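Local coordinates for protein putative glucoamylase (Bacteroides uniformis, PDB 4GL3) that is a putative glucoamylase, probably a six-hairpin glycoside hydrolase that cleaves glucosidic bonds in starch-like glucans, at residues 63-68 against 139-144; 123-128 against 194-199; 283-288 against 301-306. All coordinates share one frame; numbering follows the deposited sequence.

Interaction 1: residues 63-68 against 139-144; sequences AIIVGI and QYFTKD
I65 lays its CG2 methyl over one face of the Y140 ring, and the contact between helix 54-69 and the chain leaving helix 124-140 is built round that meeting. The methyl carbon I65 CG2 lies 3.7 Å from the centroid of the Y140 ring and only 10° off the ring normal, a CH-pi contact near its ideal. With CG anti to the backbone N (chi1 -180°), the Y140 ring is placed where the methyl can reach it. I68, one turn further along helix 54-69, supplies the second hold: its CD1 comes to 3.8 Å from Y140 CE2 and lies equally close to F141 CZ, so one methyl serves both rings. At the phenol end, I68 CG2 approaches Y140 OH. I65 CG1 touches F141 more loosely, 4.3 Å from F141 CE2.

The setting is probably the alpha-helical barrel of the six-hairpin clan, and here helix 54-69 meets the last residue of helix 124-140, Y140, and F141 just beyond it. Y140 turns its edge to F141, Y140 CD2 standing 3.6 Å above the centre of the F141 ring. F141 is the centre of an inverse gamma turn, closed by a weak bond of 3.0 Å from T142 N to Y140 O, which turns the chain out of the helical region.

Further out, the Y140 hydroxyl is hydrogen-bonded to E69, on the same helix as I65 and I68. An alanine in place of Y140 would probably leave E69 without this partner and open a gap beside I65 CG2. L399 of helix 395-401 packs on both I65 and Y140, M82 of helix 75-90 touches F141, and R75 and R152 bond to the backbone oxygens of Y140 and F141 respectively.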
ATOM      1  N   ALA A  63       6.427   0.221  -8.235  1.00 28.76           N
ATOM      2  CA  ALA A  63       7.833  -0.170  -8.155  1.00 30.18           C
ATOM      3  C   ALA A  63       8.497  -0.186  -9.529  1.00 30.50           C
ATOM      4  O   ALA A  63       9.663   0.219  -9.675  1.00 29.40           O
ATOM      5  CB  ALA A  63       7.988  -1.524  -7.459  1.00 28.68           C
ATOM      6  N   ILE A  64       7.775  -0.617 -10.560  1.00 30.10           N
ATOM      7  CA  ILE A  64       8.336  -0.586 -11.901  1.00 27.02           C
ATOM      8  C   ILE A  64       8.683   0.868 -12.336  1.00 30.74           C
ATOM      9  O   ILE A  64       9.769   1.123 -12.890  1.00 29.23           O
ATOM     10  CB  ILE A  64       7.437  -1.263 -12.931  1.00 28.61           C
ATOM     11  CG1 ILE A  64       7.449  -2.773 -12.672  1.00 28.40           C
ATOM     12  CG2 ILE A  64       7.899  -0.962 -14.360  1.00 26.86           C
ATOM     13  CD1 ILE A  64       6.260  -3.492 -13.268  1.00 32.99           C
ATOM     14  N   ILE A  65       7.785   1.808 -12.075  1.00 28.52           N
ATOM     15  CA  ILE A  65       8.027   3.214 -12.418  1.00 27.94           C
ATOM     16  C   ILE A  65       9.263   3.752 -11.664  1.00 29.30           C
ATOM     17  O   ILE A  65      10.137   4.394 -12.279  1.00 28.56           O
ATOM     18  CB  ILE A  65       6.800   4.111 -12.142  1.00 27.27           C
ATOM     19  CG1 ILE A  65       5.558   3.587 -12.923  1.00 29.08           C
ATOM     20  CG2 ILE A  65       7.115   5.566 -12.526  1.00 28.72           C
ATOM     21  CD1 ILE A  65       4.232   4.125 -12.365  1.00 25.43           C
ATOM     22  N   VAL A  66       9.368   3.429 -10.368  1.00 28.67           N
ATOM     23  CA  VAL A  66      10.543   3.791  -9.551  1.00 28.68           C
ATOM     24  C   VAL A  66      11.818   3.218 -10.177  1.00 30.75           C
ATOM     25  O   VAL A  66      12.814   3.914 -10.382  1.00 31.29           O
ATOM     26  CB  VAL A  66      10.380   3.326  -8.082  1.00 30.13           C
ATOM     27  CG1 VAL A  66      11.659   3.544  -7.255  1.00 29.71           C
ATOM     28  CG2 VAL A  66       9.191   4.040  -7.410  1.00 30.08           C
ATOM     29  N   GLY A  67      11.746   1.951 -10.554  1.00 30.85           N
ATOM     30  CA  GLY A  67      12.890   1.249 -11.169  1.00 31.38           C
ATOM     31  C   GLY A  67      13.374   1.831 -12.487  1.00 33.48           C
ATOM     32  O   GLY A  67      14.585   1.859 -12.741  1.00 35.06           O
ATOM     33  N   ILE A  68      12.446   2.303 -13.321  1.00 31.03           N
ATOM     34  CA  ILE A  68      12.833   2.974 -14.555  1.00 33.38           C
ATOM     35  C   ILE A  68      13.590   4.262 -14.224  1.00 35.30           C
ATOM     36  O   ILE A  68      14.664   4.506 -14.760  1.00 33.34           O
ATOM     37  CB  ILE A  68      11.639   3.348 -15.460  1.00 32.71           C
ATOM     38  CG1 ILE A  68      10.925   2.093 -15.988  1.00 36.41           C
ATOM     39  CG2 ILE A  68      12.133   4.195 -16.623  1.00 32.00           C
ATOM     40  CD1 ILE A  68       9.537   2.361 -16.569  1.00 35.78           C
ATOM     41  N   GLN A 139      -0.294   8.209 -16.080  1.00 30.89           N
ATOM     42  CA  GLN A 139       0.288   9.537 -16.105  1.00 31.43           C
ATOM     43  C   GLN A 139       1.776   9.527 -16.371  1.00 33.75           C
ATOM     44  O   GLN A 139       2.340  10.582 -16.670  1.00 31.03           O
ATOM     45  CB  GLN A 139      -0.002  10.270 -14.779  1.00 31.47           C
ATOM     46  CG  GLN A 139      -1.499  10.434 -14.533  1.00 28.84           C
ATOM     47  CD  GLN A 139      -2.191  11.260 -15.611  1.00 33.36           C
ATOM     48  OE1 GLN A 139      -2.865  10.717 -16.502  1.00 30.41           O
ATOM     49  NE2 GLN A 139      -1.980  12.577 -15.571  1.00 29.49           N
ATOM     50  N   TYR A 140       2.424   8.363 -16.283  1.00 29.34           N
ATOM     51  CA  TYR A 140       3.888   8.276 -16.529  1.00 29.74           C
ATOM     52  C   TYR A 140       4.232   7.874 -17.966  1.00 33.94           C
ATOM     53  O   TYR A 140       5.121   8.456 -18.584  1.00 32.60           O
ATOM     54  CB  TYR A 140       4.507   7.223 -15.603  1.00 30.22           C
ATOM     55  CG  TYR A 140       6.014   7.068 -15.777  1.00 32.95           C
ATOM     56  CD1 TYR A 140       6.901   8.031 -15.279  1.00 33.12           C
ATOM     57  CD2 TYR A 140       6.549   5.962 -16.423  1.00 38.72           C
ATOM     58  CE1 TYR A 140       8.274   7.887 -15.417  1.00 33.90           C
ATOM     59  CE2 TYR A 140       7.917   5.819 -16.581  1.00 36.41           C
ATOM     60  CZ  TYR A 140       8.767   6.782 -16.064  1.00 34.59           C
ATOM     61  OH  TYR A 140      10.084   6.638 -16.235  1.00 36.98           O
ATOM     62  N   PHE A 141       3.550   6.848 -18.487  1.00 31.57           N
ATOM     63  CA  PHE A 141       3.814   6.323 -19.855  1.00 34.75           C
ATOM     64  C   PHE A 141       3.134   7.128 -20.957  1.00 34.20           C
ATOM     65  O   PHE A 141       2.204   6.639 -21.610  1.00 32.38           O
ATOM     66  CB  PHE A 141       3.420   4.845 -19.948  1.00 31.51           C
ATOM     67  CG  PHE A 141       4.265   3.960 -19.091  1.00 27.27           C
ATOM     68  CD1 PHE A 141       5.538   3.620 -19.482  1.00 31.06           C
ATOM     69  CD2 PHE A 141       3.813   3.528 -17.881  1.00 28.73           C
ATOM     70  CE1 PHE A 141       6.345   2.848 -18.676  1.00 32.26           C
ATOM     71  CE2 PHE A 141       4.588   2.726 -17.074  1.00 28.86           C
ATOM     72  CZ  PHE A 141       5.858   2.370 -17.494  1.00 29.03           C
ATOM     73  N   THR A 142       3.649   8.340 -21.173  1.00 33.99           N
ATOM     74  CA  THR A 142       3.014   9.358 -22.004  1.00 34.15           C
ATOM     75  C   THR A 142       3.603   9.467 -23.403  1.00 36.94           C
ATOM     76  O   THR A 142       3.194  10.327 -24.156  1.00 40.96           O
ATOM     77  CB  THR A 142       3.140  10.749 -21.328  1.00 37.87           C
ATOM     78  OG1 THR A 142       4.515  11.021 -21.135  1.00 39.33           O
ATOM     79  CG2 THR A 142       2.501  10.776 -19.969  1.00 33.89           C
ATOM     80  N   LYS A 143       4.548   8.612 -23.781  1.00 38.39           N
ATOM     81  CA  LYS A 143       5.160   8.680 -25.115  0.50 40.32           C
ATOM     82  C   LYS A 143       4.167   8.281 -26.198  1.00 39.74           C
ATOM     83  O   LYS A 143       3.326   7.419 -25.984  1.00 37.50           O
ATOM     84  CB  LYS A 143       6.362   7.740 -25.213  0.50 39.81           C
ATOM     85  CG  LYS A 143       7.461   8.025 -24.219  0.50 40.64           C
ATOM     86  CD  LYS A 143       8.742   7.368 -24.674  0.50 41.72           C
ATOM     87  CE  LYS A 143       9.946   8.036 -24.050  0.50 41.89           C
ATOM     88  NZ  LYS A 143      11.139   7.554 -24.779  0.50 43.62           N
ATOM     89  N   ASP A 144       4.276   8.890 -27.358  1.00 44.42           N
ATOM     90  CA  ASP A 144       3.459   8.507 -28.488  1.00 48.48           C
ATOM     91  C   ASP A 144       4.188   7.361 -29.212  1.00 48.59           C
ATOM     92  O   ASP A 144       4.910   7.587 -30.168  1.00 50.63           O
ATOM     93  CB  ASP A 144       3.273   9.723 -29.425  1.00 49.29           C
ATOM     94  CG  ASP A 144       2.439   9.393 -30.659  1.00 52.98           C
ATOM     95  OD1 ASP A 144       1.709   8.368 -30.667  1.00 51.61           O
ATOM     96  OD2 ASP A 144       2.529  10.152 -31.640  1.00 60.66           O
TER

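Interaction 2: residues 123-128 against 194-199; sequences DIVESA and NECHIV. With TRS (2-amino-2-hydroxymethyl-propane-1,3-diol), chain B.
Beside the V125–C196 contact, the flat groups are mostly carboxylates. That of D123 is met from above its plane by E126 N, which donates to OD1 of D123 in a nearly straight N-cap bond (177°). E126 and E195 each turn one carboxylate oxygen, OE2, to a bound Tris molecule: E126 OE2 accepts from Tris O2 at 2.7 Å, while the bond from Tris O3 to E195 OE2 is weak at 3.2 Å. The imidazole of H197 meets the W220 ring nearly parallel, and the hydroxyls of Y256 and Y216 bond to its two nitrogens.

The seam behind these groups is made of aliphatic side chains and the C196 sulfur. V199 holds CG1 anti to its backbone N (chi1 -176°) and CG2 anti to its carbonyl carbon, which sends CG1 to I124 CD1 at 3.7 Å and CG2 equally close to A128 CB. V125 CG2 reaches C196 SG at 3.6 Å. N194 OD1 accepts from C196 N in an Asx turn.

Tris probably came from the crystallisation liquor, but a polyol lying between a glutamate of the first turn of helix 124-140 and one just before helix 197-205 is consistent with a sugar-binding pocket of a six-hairpin glycosidase.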
ATOM      1  N   ASP A 123     -12.692  -8.044  -4.525  1.00 21.45           N
ATOM      2  CA  ASP A 123     -12.141  -7.346  -3.343  1.00 20.23           C
ATOM      3  C   ASP A 123     -11.808  -5.939  -3.787  1.00 19.27           C
ATOM      4  O   ASP A 123     -10.847  -5.706  -4.598  1.00 19.59           O
ATOM      5  CB  ASP A 123     -10.908  -8.073  -2.809  1.00 22.50           C
ATOM      6  CG  ASP A 123     -10.315  -7.410  -1.583  1.00 23.06           C
ATOM      7  OD1 ASP A 123     -10.302  -6.142  -1.527  1.00 20.61           O
ATOM      8  OD2 ASP A 123      -9.943  -8.151  -0.656  1.00 25.66           O
ATOM      9  N   ILE A 124     -12.622  -4.968  -3.372  1.00 21.53           N
ATOM     10  CA  ILE A 124     -12.436  -3.644  -3.933  1.00 20.01           C
ATOM     11  C   ILE A 124     -11.317  -2.844  -3.290  1.00 22.96           C
ATOM     12  O   ILE A 124     -10.893  -1.813  -3.870  1.00 18.55           O
ATOM     13  CB  ILE A 124     -13.722  -2.778  -4.014  1.00 23.71           C
ATOM     14  CG1 ILE A 124     -14.182  -2.283  -2.644  1.00 22.46           C
ATOM     15  CG2 ILE A 124     -14.834  -3.564  -4.719  1.00 23.56           C
ATOM     16  CD1 ILE A 124     -15.303  -1.231  -2.814  1.00 23.39           C
ATOM     17  N   VAL A 125     -10.857  -3.266  -2.108  1.00 20.59           N
ATOM     18  CA  VAL A 125      -9.720  -2.587  -1.465  1.00 20.27           C
ATOM     19  C   VAL A 125      -8.463  -2.987  -2.246  1.00 21.26           C
ATOM     20  O   VAL A 125      -7.697  -2.139  -2.684  1.00 22.44           O
ATOM     21  CB  VAL A 125      -9.592  -2.925   0.039  1.00 22.96           C
ATOM     22  CG1 VAL A 125      -8.269  -2.342   0.581  1.00 19.37           C
ATOM     23  CG2 VAL A 125     -10.835  -2.408   0.818  1.00 18.95           C
ATOM     24  N   GLU A 126      -8.302  -4.280  -2.499  1.00 20.14           N
ATOM     25  CA  GLU A 126      -7.159  -4.749  -3.298  1.00 20.11           C
ATOM     26  C   GLU A 126      -7.238  -4.125  -4.697  1.00 21.99           C
ATOM     27  O   GLU A 126      -6.237  -3.677  -5.286  1.00 20.15           O
ATOM     28  CB  GLU A 126      -7.160  -6.270  -3.395  1.00 22.25           C
ATOM     29  CG  GLU A 126      -7.057  -6.959  -2.048  1.00 22.54           C
ATOM     30  CD  GLU A 126      -5.673  -6.893  -1.441  1.00 32.79           C
ATOM     31  OE1 GLU A 126      -4.696  -6.968  -2.238  1.00 34.18           O
ATOM     32  OE2 GLU A 126      -5.584  -6.803  -0.194  1.00 37.18           O
ATOM     33  N   SER A 127      -8.439  -4.039  -5.237  1.00 16.82           N
ATOM     34  CA  SER A 127      -8.551  -3.495  -6.607  1.00 20.57           C
ATOM     35  C   SER A 127      -8.220  -2.000  -6.623  1.00 19.93           C
ATOM     36  O   SER A 127      -7.653  -1.500  -7.586  1.00 21.90           O
ATOM     37  CB  SER A 127      -9.968  -3.709  -7.168  1.00 23.67           C
ATOM     38  OG  SER A 127     -10.194  -5.078  -7.446  1.00 22.76           O
ATOM     39  N   ALA A 128      -8.589  -1.286  -5.542  1.00 20.67           N
ATOM     40  CA  ALA A 128      -8.296   0.148  -5.399  1.00 22.11           C
ATOM     41  C   ALA A 128      -6.765   0.375  -5.352  1.00 21.70           C
ATOM     42  O   ALA A 128      -6.273   1.327  -5.935  1.00 21.65           O
ATOM     43  CB  ALA A 128      -8.974   0.738  -4.152  1.00 19.22           C
ATOM     44  N   ASN A 194      -8.690   3.655   8.531  1.00 25.49           N
ATOM     45  CA  ASN A 194      -7.764   2.536   8.364  1.00 28.85           C
ATOM     46  C   ASN A 194      -6.990   2.686   7.060  1.00 25.08           C
ATOM     47  O   ASN A 194      -6.759   3.808   6.623  1.00 31.02           O
ATOM     48  CB  ASN A 194      -8.505   1.196   8.495  1.00 24.83           C
ATOM     49  CG  ASN A 194      -9.553   0.978   7.429  1.00 31.05           C
ATOM     50  OD1 ASN A 194      -9.644   1.710   6.458  1.00 26.88           O
ATOM     51  ND2 ASN A 194     -10.387  -0.026   7.641  1.00 31.28           N
ATOM     52  N   GLU A 195      -6.578   1.579   6.438  1.00 26.04           N
ATOM     53  CA  GLU A 195      -5.795   1.630   5.210  1.00 25.06           C
ATOM     54  C   GLU A 195      -6.606   1.902   3.963  1.00 29.91           C
ATOM     55  O   GLU A 195      -6.003   2.062   2.905  1.00 24.34           O
ATOM     56  CB  GLU A 195      -5.012   0.305   5.002  1.00 27.63           C
ATOM     57  CG  GLU A 195      -5.880  -0.894   4.541  1.00 24.87           C
ATOM     58  CD  GLU A 195      -6.460  -1.738   5.671  1.00 29.43           C
ATOM     59  OE1 GLU A 195      -6.876  -1.177   6.701  1.00 32.81           O
ATOM     60  OE2 GLU A 195      -6.545  -2.977   5.494  1.00 27.56           O
ATOM     61  N   CYS A 196      -7.947   1.951   4.048  1.00 23.13           N
ATOM     62  CA  CYS A 196      -8.777   1.945   2.833  1.00 25.23           C
ATOM     63  C   CYS A 196      -9.255   3.306   2.315  1.00 24.47           C
ATOM     64  O   CYS A 196     -10.198   3.359   1.552  1.00 23.95           O
ATOM     65  CB  CYS A 196     -10.014   1.115   3.148  1.00 23.55           C
ATOM     66  SG  CYS A 196      -9.676  -0.540   3.726  1.00 24.68           S
ATOM     67  N   HIS A 197      -8.666   4.407   2.766  1.00 19.79           N
ATOM     68  CA  HIS A 197      -9.125   5.754   2.383  1.00 23.31           C
ATOM     69  C   HIS A 197      -9.303   5.918   0.855  1.00 23.89           C
ATOM     70  O   HIS A 197     -10.294   6.534   0.347  1.00 22.32           O
ATOM     71  CB  HIS A 197      -8.121   6.788   2.932  1.00 23.66           C
ATOM     72  CG  HIS A 197      -8.642   8.185   3.023  1.00 24.87           C
ATOM     73  ND1 HIS A 197      -7.818   9.248   3.329  1.00 28.83           N
ATOM     74  CD2 HIS A 197      -9.889   8.699   2.875  1.00 23.71           C
ATOM     75  CE1 HIS A 197      -8.541  10.358   3.372  1.00 30.06           C
ATOM     76  NE2 HIS A 197      -9.803  10.050   3.122  1.00 27.55           N
ATOM     77  N   ILE A 198      -8.352   5.339   0.131  1.00 23.56           N
ATOM     78  CA  ILE A 198      -8.251   5.492  -1.316  1.00 25.76           C
ATOM     79  C   ILE A 198      -9.451   4.894  -2.048  1.00 21.57           C
ATOM     80  O   ILE A 198      -9.773   5.313  -3.184  1.00 22.15           O
ATOM     81  CB  ILE A 198      -6.917   4.870  -1.866  1.00 29.72           C
ATOM     82  CG1 ILE A 198      -6.610   5.343  -3.274  1.00 35.48           C
ATOM     83  CG2 ILE A 198      -6.958   3.349  -1.895  1.00 22.00           C
ATOM     84  CD1 ILE A 198      -6.034   6.707  -3.337  1.00 36.98           C
ATOM     85  N   VAL A 199     -10.106   3.912  -1.432  1.00 22.56           N
ATOM     86  CA  VAL A 199     -11.297   3.364  -2.022  1.00 22.84           C
ATOM     87  C   VAL A 199     -12.387   4.430  -2.207  1.00 21.83           C
ATOM     88  O   VAL A 199     -13.052   4.469  -3.248  1.00 23.67           O
ATOM     89  CB  VAL A 199     -11.858   2.164  -1.189  1.00 24.23           C
ATOM     90  CG1 VAL A 199     -13.069   1.551  -1.908  1.00 21.78           C
ATOM     91  CG2 VAL A 199     -10.750   1.127  -0.964  1.00 19.89           C
TER
HETATM   92  C   TRS B 500      -4.730  -6.450   4.238  1.00 53.66           C
HETATM   93  C1  TRS B 500      -4.018  -5.755   5.436  1.00 54.96           C
HETATM   94  C2  TRS B 500      -3.746  -6.664   3.077  1.00 47.72           C
HETATM   95  C3  TRS B 500      -5.896  -5.603   3.740  1.00 46.14           C
HETATM   96  N   TRS B 500      -5.366  -7.729   4.705  1.00 50.22           N
HETATM   97  O1  TRS B 500      -2.935  -6.476   6.131  1.00 39.06           O
HETATM   98  O2  TRS B 500      -4.196  -7.469   1.978  1.00 49.59           O
HETATM   99  O3  TRS B 500      -5.431  -4.496   2.956  1.00 46.99           O

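Interaction 3: residues 283-288 against 301-306; sequences RAYCID and WGLTAS
R283 and C286 press the last turns of helix 271-288 against W301 and the chain that follows it, a helix-on-loop contact within what is probably the helical fold of the six-hairpin family. After only twelve intervening residues, none of them in helix or strand, the chain comes back past the helix it has just left, on its way to strand 305-306.

Aromatic contacts come first. The R283 chain runs extended from CG to NE across one face of the indole: R283 CB lies 3.6 Å from W301 CE3, and R283 CG makes a CH-pi contact 3.9 Å from the centroid of the five-membered ring of W301. The guanidinium plane stands at 86° to the indole and its CZ is too distant for more than a weak attraction; a cation-pi contact is made with Y339, whose carbonyl oxygen also receives the indole N-H. I287 CD1 covers one face of the guanidinium.

Apolar contacts fill the middle and the far flank. C286 CB abuts W301 CB at 3.6 Å. C286 SG touches L303 CG at 3.8 Å. L303 and Y285 cross at about a right angle, L303 CD1 reaching Y285 CE2 at 3.6 Å. The Y285 hydroxyl is bonded to D320.

The polar link runs through G302, whose backbone angles would jam a side chain against the carbonyl oxygen of W301. With C286 SG beside its own backbone N and anti to its carbonyl carbon, the sulfur accepts from G302 N at 3.6 Å, the N-H pointing at it along an almost straight line (174°).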
ATOM      1  N   ARG A 283       6.522   4.902  17.032  1.00 38.12           N
ATOM      2  CA  ARG A 283       7.890   4.966  17.512  1.00 37.27           C
ATOM      3  C   ARG A 283       7.985   5.192  19.014  1.00 39.44           C
ATOM      4  O   ARG A 283       8.779   4.532  19.684  1.00 39.05           O
ATOM      5  CB  ARG A 283       8.680   6.048  16.766  1.00 36.90           C
ATOM      6  CG  ARG A 283      10.090   6.230  17.277  1.00 35.81           C
ATOM      7  CD  ARG A 283      10.815   7.333  16.513  1.00 39.43           C
ATOM      8  NE  ARG A 283      12.161   7.605  17.015  1.00 38.24           N
ATOM      9  CZ  ARG A 283      12.434   8.481  17.980  1.00 40.68           C
ATOM     10  NH1 ARG A 283      11.459   9.157  18.563  1.00 40.35           N
ATOM     11  NH2 ARG A 283      13.676   8.693  18.363  1.00 42.20           N
ATOM     12  N   ALA A 284       7.216   6.144  19.552  1.00 40.47           N
ATOM     13  CA  ALA A 284       7.262   6.432  20.995  1.00 36.29           C
ATOM     14  C   ALA A 284       6.843   5.200  21.796  1.00 37.54           C
ATOM     15  O   ALA A 284       7.432   4.916  22.850  1.00 39.38           O
ATOM     16  CB  ALA A 284       6.406   7.659  21.391  1.00 33.90           C
ATOM     17  N   TYR A 285       5.841   4.462  21.301  1.00 37.94           N
ATOM     18  CA  TYR A 285       5.437   3.229  21.965  1.00 37.31           C
ATOM     19  C   TYR A 285       6.649   2.281  22.066  1.00 40.21           C
ATOM     20  O   TYR A 285       6.919   1.702  23.135  1.00 40.59           O
ATOM     21  CB  TYR A 285       4.249   2.529  21.289  1.00 36.49           C
ATOM     22  CG  TYR A 285       3.987   1.165  21.887  1.00 37.27           C
ATOM     23  CD1 TYR A 285       3.197   1.020  23.004  1.00 41.13           C
ATOM     24  CD2 TYR A 285       4.614   0.048  21.388  1.00 39.68           C
ATOM     25  CE1 TYR A 285       2.969  -0.222  23.574  1.00 44.12           C
ATOM     26  CE2 TYR A 285       4.430  -1.189  21.959  1.00 42.21           C
ATOM     27  CZ  TYR A 285       3.598  -1.324  23.046  1.00 43.24           C
ATOM     28  OH  TYR A 285       3.432  -2.554  23.621  1.00 36.99           O
ATOM     29  N   CYS A 286       7.389   2.159  20.975  1.00 37.15           N
ATOM     30  CA  CYS A 286       8.502   1.226  20.945  1.00 38.58           C
ATOM     31  C   CYS A 286       9.601   1.643  21.879  1.00 38.52           C
ATOM     32  O   CYS A 286      10.229   0.788  22.548  1.00 43.44           O
ATOM     33  CB  CYS A 286       8.990   1.045  19.505  1.00 37.59           C
ATOM     34  SG  CYS A 286       7.775   0.178  18.436  1.00 39.40           S
ATOM     35  N   ILE A 287       9.827   2.952  21.971  1.00 38.67           N
ATOM     36  CA  ILE A 287      10.834   3.469  22.889  1.00 41.44           C
ATOM     37  C   ILE A 287      10.371   3.263  24.325  1.00 46.04           C
ATOM     38  O   ILE A 287      11.156   2.859  25.163  1.00 45.95           O
ATOM     39  CB  ILE A 287      11.173   4.961  22.623  1.00 40.79           C
ATOM     40  CG1 ILE A 287      11.823   5.103  21.235  1.00 41.28           C
ATOM     41  CG2 ILE A 287      12.064   5.533  23.728  1.00 38.19           C
ATOM     42  CD1 ILE A 287      11.952   6.538  20.767  1.00 40.74           C
ATOM     43  N   ASP A 288       9.096   3.527  24.612  1.00 48.16           N
ATOM     44  CA  ASP A 288       8.547   3.228  25.941  1.00 50.59           C
ATOM     45  C   ASP A 288       8.727   1.738  26.294  1.00 47.85           C
ATOM     46  O   ASP A 288       9.103   1.417  27.404  1.00 45.63           O
ATOM     47  CB  ASP A 288       7.057   3.589  26.017  1.00 49.36           C
ATOM     48  CG  ASP A 288       6.520   3.521  27.437  1.00 53.16           C
ATOM     49  OD1 ASP A 288       7.182   4.043  28.342  1.00 52.32           O
ATOM     50  OD2 ASP A 288       5.449   2.937  27.648  1.00 60.43           O
ATOM     51  N   TRP A 301      12.355   0.186  15.932  1.00 39.15           N
ATOM     52  CA  TRP A 301      10.942   0.517  16.120  1.00 36.30           C
ATOM     53  C   TRP A 301      10.178   0.228  14.854  1.00 34.61           C
ATOM     54  O   TRP A 301      10.773   0.102  13.777  1.00 32.92           O
ATOM     55  CB  TRP A 301      10.755   1.993  16.482  1.00 34.93           C
ATOM     56  CG  TRP A 301      11.208   2.992  15.445  1.00 34.40           C
ATOM     57  CD1 TRP A 301      12.476   3.462  15.265  1.00 35.93           C
ATOM     58  CD2 TRP A 301      10.393   3.672  14.461  1.00 32.36           C
ATOM     59  NE1 TRP A 301      12.506   4.381  14.233  1.00 34.16           N
ATOM     60  CE2 TRP A 301      11.247   4.522  13.721  1.00 32.92           C
ATOM     61  CE3 TRP A 301       9.041   3.628  14.123  1.00 33.52           C
ATOM     62  CZ2 TRP A 301      10.787   5.328  12.695  1.00 32.85           C
ATOM     63  CZ3 TRP A 301       8.592   4.412  13.097  1.00 32.20           C
ATOM     64  CH2 TRP A 301       9.459   5.253  12.392  1.00 31.86           C
ATOM     65  N   GLY A 302       8.855   0.132  15.008  1.00 34.08           N
ATOM     66  CA  GLY A 302       7.930   0.008  13.894  1.00 32.10           C
ATOM     67  C   GLY A 302       7.096  -1.245  14.038  1.00 34.91           C
ATOM     68  O   GLY A 302       7.582  -2.354  13.785  1.00 30.73           O
ATOM     69  N   LEU A 303       5.832  -1.062  14.427  1.00 32.91           N
ATOM     70  CA  LEU A 303       4.858  -2.157  14.557  1.00 29.97           C
ATOM     71  C   LEU A 303       3.742  -2.061  13.498  1.00 27.87           C
ATOM     72  O   LEU A 303       3.053  -1.034  13.365  1.00 30.81           O
ATOM     73  CB  LEU A 303       4.240  -2.134  15.962  1.00 32.53           C
ATOM     74  CG  LEU A 303       5.188  -2.259  17.159  1.00 37.08           C
ATOM     75  CD1 LEU A 303       4.418  -2.058  18.462  1.00 34.88           C
ATOM     76  CD2 LEU A 303       5.930  -3.590  17.131  1.00 35.79           C
ATOM     77  N   THR A 304       3.586  -3.145  12.737  1.00 26.11           N
ATOM     78  CA  THR A 304       2.541  -3.273  11.741  1.00 26.07           C
ATOM     79  C   THR A 304       2.245  -4.773  11.480  1.00 26.39           C
ATOM     80  O   THR A 304       2.935  -5.665  11.998  1.00 27.99           O
ATOM     81  CB  THR A 304       2.953  -2.556  10.459  1.00 26.29           C
ATOM     82  OG1 THR A 304       1.821  -2.393   9.615  1.00 30.18           O
ATOM     83  CG2 THR A 304       4.071  -3.323   9.682  1.00 24.81           C
ATOM     84  N   ALA A 305       1.217  -5.034  10.679  1.00 25.23           N
ATOM     85  CA  ALA A 305       0.849  -6.399  10.280  1.00 27.27           C
ATOM     86  C   ALA A 305       1.980  -7.076   9.512  1.00 26.57           C
ATOM     87  O   ALA A 305       2.533  -6.499   8.554  1.00 29.49           O
ATOM     88  CB  ALA A 305      -0.453  -6.419   9.432  1.00 22.38           C
ATOM     89  N   SER A 306       2.277  -8.310   9.894  1.00 28.06           N
ATOM     90  CA  SER A 306       3.304  -9.078   9.211  1.00 31.07           C
ATOM     91  C   SER A 306       3.347 -10.514   9.714  1.00 33.80           C
ATOM     92  O   SER A 306       2.655 -10.859  10.678  1.00 29.24           O
ATOM     93  CB  SER A 306       4.661  -8.411   9.485  1.00 29.80           C
ATOM     94  OG  SER A 306       5.065  -8.581  10.826  1.00 29.74           O
TER

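How the interactions relate
Interaction 1 and interaction 2 share helix 124-140, using its two ends: residues 124-128 form its first turn, capped by D123, and meet 194-199, while 139-144 lie at its finish and meet helix 54-69. The shared helix thus links the two contacts, whose centres are 23 Å apart and whose segments alternate along the chain. Interaction 3 follows in series, joining helix 271-288 to the chain before strand 305-306; its centre is 24 Å from that of interaction 2 and 34 Å from that of interaction 1, across the middle of the molecule. Interaction 2, nearest the centre of the chain, borders the Tris site, whereas the centres of the other two lie farther out, each about 18 Å from the chain's centre.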